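Local coordinates for LbaCas13a H328A (C2c2) (Lachnospiraceae bacterium NK4A179, PDB 5WLH), which binds a CRISPR guide RNA as a Cas13a effector and probably cleaves RNA when the guide pairs with a complementary target, at residues A25-R31 with L481-F487; Y38-Y44 with R937-G943. One frame throughout, in Å; residues are numbered along the deposited sequence.

Contact 1: residues A25-R31 with L481-F487. With nucleotides of chain B.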
loop_
_atom_site.group_PDB
_atom_site.type_symbol
_atom_site.label_atom_id
_atom_site.label_comp_id
_atom_site.label_asym_id
_atom_site.label_seq_id
_atom_site.Cartn_x
_atom_site.Cartn_y
_atom_site.Cartn_z
ATOM N N ALA A 25 -12.639 -16.189 -9.300
ATOM C CA ALA A 25 -12.423 -16.597 -7.928
ATOM C C ALA A 25 -11.935 -18.023 -7.975
ATOM O O ALA A 25 -12.026 -18.695 -9.003
ATOM C CB ALA A 25 -13.700 -16.476 -7.078
ATOM N N VAL A 26 -11.424 -18.490 -6.845
ATOM C CA VAL A 26 -11.126 -19.899 -6.658
ATOM C C VAL A 26 -12.069 -20.422 -5.588
ATOM O O VAL A 26 -12.132 -19.871 -4.484
ATOM C CB VAL A 26 -9.664 -20.134 -6.259
ATOM C CG1 VAL A 26 -9.460 -21.594 -5.917
ATOM C CG2 VAL A 26 -8.729 -19.745 -7.403
ATOM N N VAL A 27 -12.814 -21.467 -5.903
ATOM C CA VAL A 27 -13.699 -22.059 -4.905
ATOM C C VAL A 27 -13.195 -23.454 -4.582
ATOM O O VAL A 27 -12.554 -24.116 -5.404
ATOM C CB VAL A 27 -15.170 -22.079 -5.362
ATOM C CG1 VAL A 27 -15.666 -20.651 -5.603
ATOM C CG2 VAL A 27 -15.339 -22.942 -6.595
ATOM N N SER A 28 -13.491 -23.903 -3.364
ATOM C CA SER A 28 -13.053 -25.201 -2.885
ATOM C C SER A 28 -14.276 -25.935 -2.362
ATOM O O SER A 28 -14.896 -25.488 -1.394
ATOM C CB SER A 28 -11.995 -25.043 -1.790
ATOM O OG SER A 28 -11.363 -26.273 -1.521
ATOM N N GLU A 29 -14.643 -27.036 -3.009
ATOM C CA GLU A 29 -15.862 -27.720 -2.591
ATOM C C GLU A 29 -15.564 -28.879 -1.647
ATOM O O GLU A 29 -15.817 -28.780 -0.440
ATOM C CB GLU A 29 -16.648 -28.184 -3.817
ATOM C CG GLU A 29 -16.955 -27.034 -4.771
ATOM C CD GLU A 29 -18.415 -26.969 -5.186
ATOM O OE1 GLU A 29 -19.151 -27.957 -4.963
ATOM O OE2 GLU A 29 -18.822 -25.918 -5.732
ATOM N N ASN A 30 -15.026 -29.977 -2.168
ATOM C CA ASN A 30 -14.678 -31.141 -1.352
ATOM C C ASN A 30 -13.203 -31.468 -1.574
ATOM O O ASN A 30 -12.856 -32.455 -2.230
ATOM C CB ASN A 30 -15.590 -32.331 -1.676
ATOM C CG ASN A 30 -16.963 -32.200 -1.037
ATOM O OD1 ASN A 30 -17.105 -32.304 0.184
ATOM N ND2 ASN A 30 -17.981 -31.974 -1.860
ATOM N N ARG A 31 -12.337 -30.614 -1.029
ATOM C CA ARG A 31 -10.882 -30.708 -1.172
ATOM C C ARG A 31 -10.445 -30.775 -2.635
ATOM O O ARG A 31 -9.320 -31.188 -2.940
ATOM C CB ARG A 31 -10.314 -31.887 -0.378
ATOM C CG ARG A 31 -9.068 -31.510 0.398
ATOM C CD ARG A 31 -8.593 -32.628 1.296
ATOM N NE ARG A 31 -8.679 -32.238 2.700
ATOM C CZ ARG A 31 -8.416 -33.048 3.717
ATOM N NH1 ARG A 31 -8.034 -34.295 3.484
ATOM N NH2 ARG A 31 -8.515 -32.607 4.964
ATOM N N LEU A 481 -11.072 -27.939 6.203
ATOM C CA LEU A 481 -10.508 -29.217 5.789
ATOM C C LEU A 481 -10.769 -29.476 4.320
ATOM O O LEU A 481 -9.976 -30.154 3.659
ATOM C CB LEU A 481 -11.086 -30.361 6.623
ATOM C CG LEU A 481 -10.443 -30.575 7.990
ATOM C CD1 LEU A 481 -11.282 -31.561 8.791
ATOM C CD2 LEU A 481 -8.993 -31.057 7.848
ATOM N N SER A 482 -11.864 -28.939 3.792
ATOM C CA SER A 482 -12.195 -29.093 2.388
ATOM C C SER A 482 -11.552 -28.031 1.510
ATOM O O SER A 482 -11.830 -27.991 0.307
ATOM C CB SER A 482 -13.714 -29.075 2.205
ATOM O OG SER A 482 -14.264 -30.288 2.690
ATOM N N GLY A 483 -10.719 -27.170 2.074
ATOM C CA GLY A 483 -9.882 -26.290 1.284
ATOM C C GLY A 483 -10.246 -24.824 1.456
ATOM O O GLY A 483 -11.237 -24.456 2.088
ATOM N N ILE A 484 -9.390 -23.999 0.864
ATOM C CA ILE A 484 -9.408 -22.545 0.986
ATOM C C ILE A 484 -9.910 -21.938 -0.317
ATOM O O ILE A 484 -9.475 -22.337 -1.406
ATOM C CB ILE A 484 -7.989 -22.021 1.298
ATOM C CG1 ILE A 484 -7.463 -22.624 2.600
ATOM C CG2 ILE A 484 -7.998 -20.487 1.349
ATOM C CD1 ILE A 484 -5.947 -22.483 2.746
ATOM N N SER A 485 -10.787 -20.947 -0.208
ATOM C CA SER A 485 -11.259 -20.204 -1.366
ATOM C C SER A 485 -10.521 -18.877 -1.477
ATOM O O SER A 485 -9.900 -18.396 -0.527
ATOM C CB SER A 485 -12.763 -19.940 -1.265
ATOM O OG SER A 485 -13.003 -18.885 -0.328
ATOM N N SER A 486 -10.622 -18.262 -2.651
ATOM C CA SER A 486 -10.033 -16.936 -2.789
ATOM C C SER A 486 -10.731 -15.930 -1.879
ATOM O O SER A 486 -10.082 -15.051 -1.318
ATOM C CB SER A 486 -10.061 -16.486 -4.252
ATOM O OG SER A 486 -11.368 -16.548 -4.795
ATOM N N PHE A 487 -12.049 -16.071 -1.679
ATOM C CA PHE A 487 -12.755 -15.168 -0.777
ATOM C C PHE A 487 -12.190 -15.260 0.637
ATOM O O PHE A 487 -12.109 -14.247 1.344
ATOM C CB PHE A 487 -14.252 -15.501 -0.758
ATOM C CG PHE A 487 -14.885 -15.463 -2.111
ATOM C CD1 PHE A 487 -15.214 -14.247 -2.695
ATOM C CD2 PHE A 487 -15.131 -16.627 -2.805
ATOM C CE1 PHE A 487 -15.791 -14.190 -3.965
ATOM C CE2 PHE A 487 -15.707 -16.591 -4.068
ATOM C CZ PHE A 487 -16.057 -15.367 -4.643
ATOM P P A B 26 -5.433 -9.009 -3.524
ATOM O OP1 A B 26 -4.485 -8.402 -2.558
ATOM O OP2 A B 26 -5.142 -9.112 -4.971
ATOM O "O5'" A B 26 -5.773 -10.474 -3.019
ATOM C "C5'" A B 26 -5.915 -10.787 -1.636
ATOM C "C4'" A B 26 -5.607 -12.246 -1.419
ATOM O "O4'" A B 26 -6.657 -13.040 -2.038
ATOM C "C3'" A B 26 -4.304 -12.701 -2.063
ATOM O "O3'" A B 26 -3.774 -13.794 -1.322
ATOM C "C2'" A B 26 -4.774 -13.187 -3.430
ATOM O "O2'" A B 26 -3.898 -14.068 -4.099
ATOM C "C1'" A B 26 -6.117 -13.833 -3.080
ATOM N N9 A B 26 -7.046 -13.765 -4.203
ATOM C C8 A B 26 -7.916 -12.743 -4.485
ATOM N N7 A B 26 -8.588 -12.939 -5.604
ATOM C C5 A B 26 -8.123 -14.155 -6.058
ATOM C C6 A B 26 -8.467 -14.907 -7.196
ATOM N N6 A B 26 -9.378 -14.470 -8.079
ATOM N N1 A B 26 -7.820 -16.066 -7.393
ATOM C C2 A B 26 -6.907 -16.472 -6.492
ATOM N N3 A B 26 -6.511 -15.846 -5.384
ATOM C C4 A B 26 -7.172 -14.684 -5.220
#

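Contact 2: residues Y38-Y44 with R937-G943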
loop_
_atom_site.group_PDB
_atom_site.type_symbol
_atom_site.label_atom_id
_atom_site.label_comp_id
_atom_site.label_asym_id
_atom_site.label_seq_id
_atom_site.Cartn_x
_atom_site.Cartn_y
_atom_site.Cartn_z
ATOM N N TYR A 38 -17.245 -15.143 -12.768
ATOM C CA TYR A 38 -18.558 -14.698 -12.338
ATOM C C TYR A 38 -18.783 -13.242 -12.681
ATOM O O TYR A 38 -17.863 -12.417 -12.662
ATOM C CB TYR A 38 -18.784 -14.926 -10.842
ATOM C CG TYR A 38 -17.896 -14.146 -9.879
ATOM C CD1 TYR A 38 -16.599 -14.543 -9.619
ATOM C CD2 TYR A 38 -18.407 -13.054 -9.173
ATOM C CE1 TYR A 38 -15.807 -13.850 -8.693
ATOM C CE2 TYR A 38 -17.637 -12.367 -8.245
ATOM C CZ TYR A 38 -16.335 -12.769 -8.017
ATOM O OH TYR A 38 -15.564 -12.083 -7.098
ATOM N N ASN A 39 -20.031 -12.947 -13.006
ATOM C CA ASN A 39 -20.453 -11.594 -13.322
ATOM C C ASN A 39 -20.758 -10.835 -12.044
ATOM O O ASN A 39 -21.342 -11.381 -11.105
ATOM C CB ASN A 39 -21.677 -11.635 -14.234
ATOM C CG ASN A 39 -21.497 -12.619 -15.382
ATOM O OD1 ASN A 39 -20.711 -12.371 -16.302
ATOM N ND2 ASN A 39 -22.201 -13.758 -15.319
ATOM N N ASP A 40 -20.334 -9.573 -12.001
ATOM C CA ASP A 40 -20.435 -8.801 -10.778
ATOM C C ASP A 40 -20.799 -7.359 -11.105
ATOM O O ASP A 40 -20.154 -6.753 -11.970
ATOM C CB ASP A 40 -19.110 -8.855 -10.025
ATOM C CG ASP A 40 -19.201 -8.233 -8.647
ATOM O OD1 ASP A 40 -20.090 -8.643 -7.876
ATOM O OD2 ASP A 40 -18.391 -7.330 -8.337
ATOM N N PRO A 41 -21.815 -6.776 -10.450
ATOM C CA PRO A 41 -22.707 -7.415 -9.483
ATOM C C PRO A 41 -23.780 -8.264 -10.167
ATOM O O PRO A 41 -24.246 -7.945 -11.266
ATOM C CB PRO A 41 -23.339 -6.226 -8.759
ATOM C CG PRO A 41 -23.384 -5.154 -9.792
ATOM C CD PRO A 41 -22.193 -5.368 -10.696
ATOM N N SER A 42 -24.164 -9.354 -9.517
ATOM C CA SER A 42 -25.208 -10.216 -10.037
ATOM C C SER A 42 -25.932 -10.841 -8.858
ATOM O O SER A 42 -25.567 -10.631 -7.701
ATOM C CB SER A 42 -24.634 -11.287 -10.961
ATOM O OG SER A 42 -25.662 -11.925 -11.680
ATOM N N ARG A 43 -26.989 -11.581 -9.162
ATOM C CA ARG A 43 -27.740 -12.304 -8.149
ATOM C C ARG A 43 -27.282 -13.756 -8.139
ATOM O O ARG A 43 -26.790 -14.274 -9.144
ATOM C CB ARG A 43 -29.249 -12.212 -8.412
ATOM C CG ARG A 43 -29.973 -11.206 -7.514
ATOM C CD ARG A 43 -31.314 -10.733 -8.087
ATOM N NE ARG A 43 -31.165 -9.956 -9.315
ATOM C CZ ARG A 43 -32.175 -9.393 -9.975
ATOM N NH1 ARG A 43 -33.416 -9.510 -9.519
ATOM N NH2 ARG A 43 -31.943 -8.706 -11.089
ATOM N N TYR A 44 -27.404 -14.403 -6.981
ATOM C CA TYR A 44 -27.137 -15.832 -6.914
ATOM C C TYR A 44 -28.026 -16.564 -7.913
ATOM O O TYR A 44 -29.235 -16.322 -7.970
ATOM C CB TYR A 44 -27.407 -16.334 -5.495
ATOM C CG TYR A 44 -27.322 -17.818 -5.305
ATOM C CD1 TYR A 44 -26.161 -18.510 -5.599
ATOM C CD2 TYR A 44 -28.398 -18.528 -4.777
ATOM C CE1 TYR A 44 -26.072 -19.874 -5.403
ATOM C CE2 TYR A 44 -28.319 -19.886 -4.559
ATOM C CZ TYR A 44 -27.164 -20.556 -4.878
ATOM O OH TYR A 44 -27.081 -21.904 -4.675
ATOM N N ARG A 937 -20.537 -10.211 -0.089
ATOM C CA ARG A 937 -21.460 -9.985 -1.195
ATOM C C ARG A 937 -21.108 -10.870 -2.384
ATOM O O ARG A 937 -21.979 -11.521 -2.974
ATOM C CB ARG A 937 -21.417 -8.511 -1.597
ATOM C CG ARG A 937 -22.321 -8.133 -2.749
ATOM C CD ARG A 937 -22.071 -6.664 -3.138
ATOM N NE ARG A 937 -20.764 -6.447 -3.757
ATOM C CZ ARG A 937 -20.443 -6.790 -5.001
ATOM N NH1 ARG A 937 -21.336 -7.384 -5.790
ATOM N NH2 ARG A 937 -19.219 -6.556 -5.460
ATOM N N ARG A 938 -19.824 -10.897 -2.754
ATOM C CA ARG A 938 -19.400 -11.666 -3.914
ATOM C C ARG A 938 -19.386 -13.160 -3.623
ATOM O O ARG A 938 -19.765 -13.961 -4.483
ATOM C CB ARG A 938 -18.031 -11.167 -4.398
ATOM C CG ARG A 938 -18.114 -9.783 -5.072
ATOM C CD ARG A 938 -16.752 -9.313 -5.601
ATOM N NE ARG A 938 -15.920 -8.770 -4.520
ATOM C CZ ARG A 938 -14.905 -9.424 -3.963
ATOM N NH1 ARG A 938 -14.600 -10.644 -4.373
ATOM N NH2 ARG A 938 -14.196 -8.862 -2.987
ATOM N N ALA A 939 -18.994 -13.556 -2.404
ATOM C CA ALA A 939 -19.137 -14.957 -2.017
ATOM C C ALA A 939 -20.597 -15.382 -2.110
ATOM O O ALA A 939 -20.909 -16.454 -2.638
ATOM C CB ALA A 939 -18.606 -15.180 -0.599
ATOM N N SER A 940 -21.502 -14.522 -1.646
ATOM C CA SER A 940 -22.922 -14.865 -1.641
ATOM C C SER A 940 -23.449 -15.038 -3.059
ATOM O O SER A 940 -24.102 -16.043 -3.368
ATOM C CB SER A 940 -23.712 -13.804 -0.870
ATOM O OG SER A 940 -25.118 -13.988 -0.997
ATOM N N GLU A 941 -23.118 -14.104 -3.955
ATOM C CA GLU A 941 -23.698 -14.137 -5.298
ATOM C C GLU A 941 -23.176 -15.311 -6.108
ATOM O O GLU A 941 -23.877 -15.786 -7.004
ATOM C CB GLU A 941 -23.444 -12.821 -6.040
ATOM C CG GLU A 941 -22.090 -12.730 -6.730
ATOM C CD GLU A 941 -21.749 -11.313 -7.184
ATOM O OE1 GLU A 941 -22.631 -10.434 -7.181
ATOM O OE2 GLU A 941 -20.582 -11.093 -7.547
ATOM N N THR A 942 -21.969 -15.802 -5.800
ATOM C CA THR A 942 -21.400 -16.977 -6.440
ATOM C C THR A 942 -21.729 -18.270 -5.727
ATOM O O THR A 942 -21.258 -19.326 -6.154
ATOM C CB THR A 942 -19.880 -16.858 -6.551
ATOM O OG1 THR A 942 -19.303 -16.819 -5.244
ATOM C CG2 THR A 942 -19.520 -15.620 -7.314
ATOM N N GLY A 943 -22.510 -18.201 -4.661
ATOM C CA GLY A 943 -22.893 -19.392 -3.929
ATOM C C GLY A 943 -21.738 -20.075 -3.247
ATOM O O GLY A 943 -21.744 -21.301 -3.094
#

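Contact 1: residues A25-R31 with L481-F487
Two donors grip the carbonyl oxygen Ser482 O. The hydroxyl of Ser28 gives it the shorter bond, OG to O 2.6 Å, in the carbonyl plane on a lone pair. The backbone N of Arg31 reaches Ser482 O at 3.0 Å, tilted from that plane. Ser28 OG stands opposite its own backbone N across the CA-CB bond (chi1 -168°), which turns it to the 481-487 loop; Gln33 NE2 also bonds to it. Gly483 CA lies 3.2 Å from Ser28 OG. A side chain at that glycine would run into the hydroxyl, and at these backbone angles a CB would also press on the carbonyl O of the residue before.

Beyond the strand end, Arg31 lies alongside Leu481. Its NE sits nearly in line with the C=O of Leu481, 2.6 Å from Leu481 O, which lies in the guanidinium plane; NH2 adds a weak bond. The Arg31 side chain is poorly ordered.

At the other end, Val26 and Ser486 are paired both ways. Val26 N donates to Ser486 OG at 2.8 Å with a nearly straight bond (164°). Ser486 N donates to Val26 O at 2.9 Å. Ser485 is the N-cap of helix 486-517. Ala25 CB packs 3.6 Å from Phe487 CZ. Ser486 CB lies 3.5 Å from C5 of A26 of chain B, and Val26 CG2 sits near N1 of that base.

The segments run antiparallel, and strand 22-28 is tied to the first turn of the helix. One serine, Ser486, thus joins strand to helix start through OG and touches the guide base through CB.

Contact 2: residues Y38-Y44 with R937-G943
Asp40 meets Arg937 head-on, with carboxylate and guanidinium nearly coplanar. NH2 of Arg937 bonds Asp40 OD2 at 3.1 Å, almost perfectly straight (178°) and on the syn lone pair. NH1 donates to Asp40 OD1 at 2.7 Å. Glu941 OE2 is only 2.5 Å from the same Asp40 OD1, the two carboxylates turned 71° apart. Glu941 OE1 receives Ser42 N at 3.0 Å, from above the carboxylate plane.

The tight packing is around Tyr38. Thr942 CG2 sits over one face of its ring, 3.6 Å from the centroid, a CH-pi contact. Glu941 OE2 lies at the ring edge. Tyr38 OH accepts from Arg938 NH1 at 3.2 Å, in the guanidinium plane. Arg938 is also salt-bridged to Asp934 and Glu490.

The loose side is at Tyr44, an exposed residue. Its ring edge faces Glu941 O, and CE1 lies 3.5 Å from Gly943 CA, where the Schellman motif ends helix 915-941. A CB there would clash with this ring.

An asparagine in place of Asp40 would probably lose the charged, two-pronged grip on Arg937, leaving its guanidinium to lean on Asp934 and Glu941. The network fastens the chain after strand 33-39 to the last turn of the helix. Arg937 lies against Asp40 and Glu941, with Asp934 as a further partner, and the closeness of the first two acids is consistent with one of them being protonated.

In the fold
Contacts 1 and 2 lie with their centres about 16 Å apart and use neighbouring strands of one antiparallel hairpin, 22-28 and 33-39. Contact 1 ties the first strand to the start of helix 486-517. Contact 2 ties the chain at the end of the second to the end of helix 915-941. Phe487 joins them: its CZ lies 3.6 Å from Thr942 OG1, and its CE1 is 3.6 Å from Ala939 N. Ala25 CB packs 3.7 Å from Tyr38 CE1 across the hairpin. Both contacts border the guide RNA. A26 of chain B lies on contact 1, and Arg938 of contact 2 packs on an adenine base.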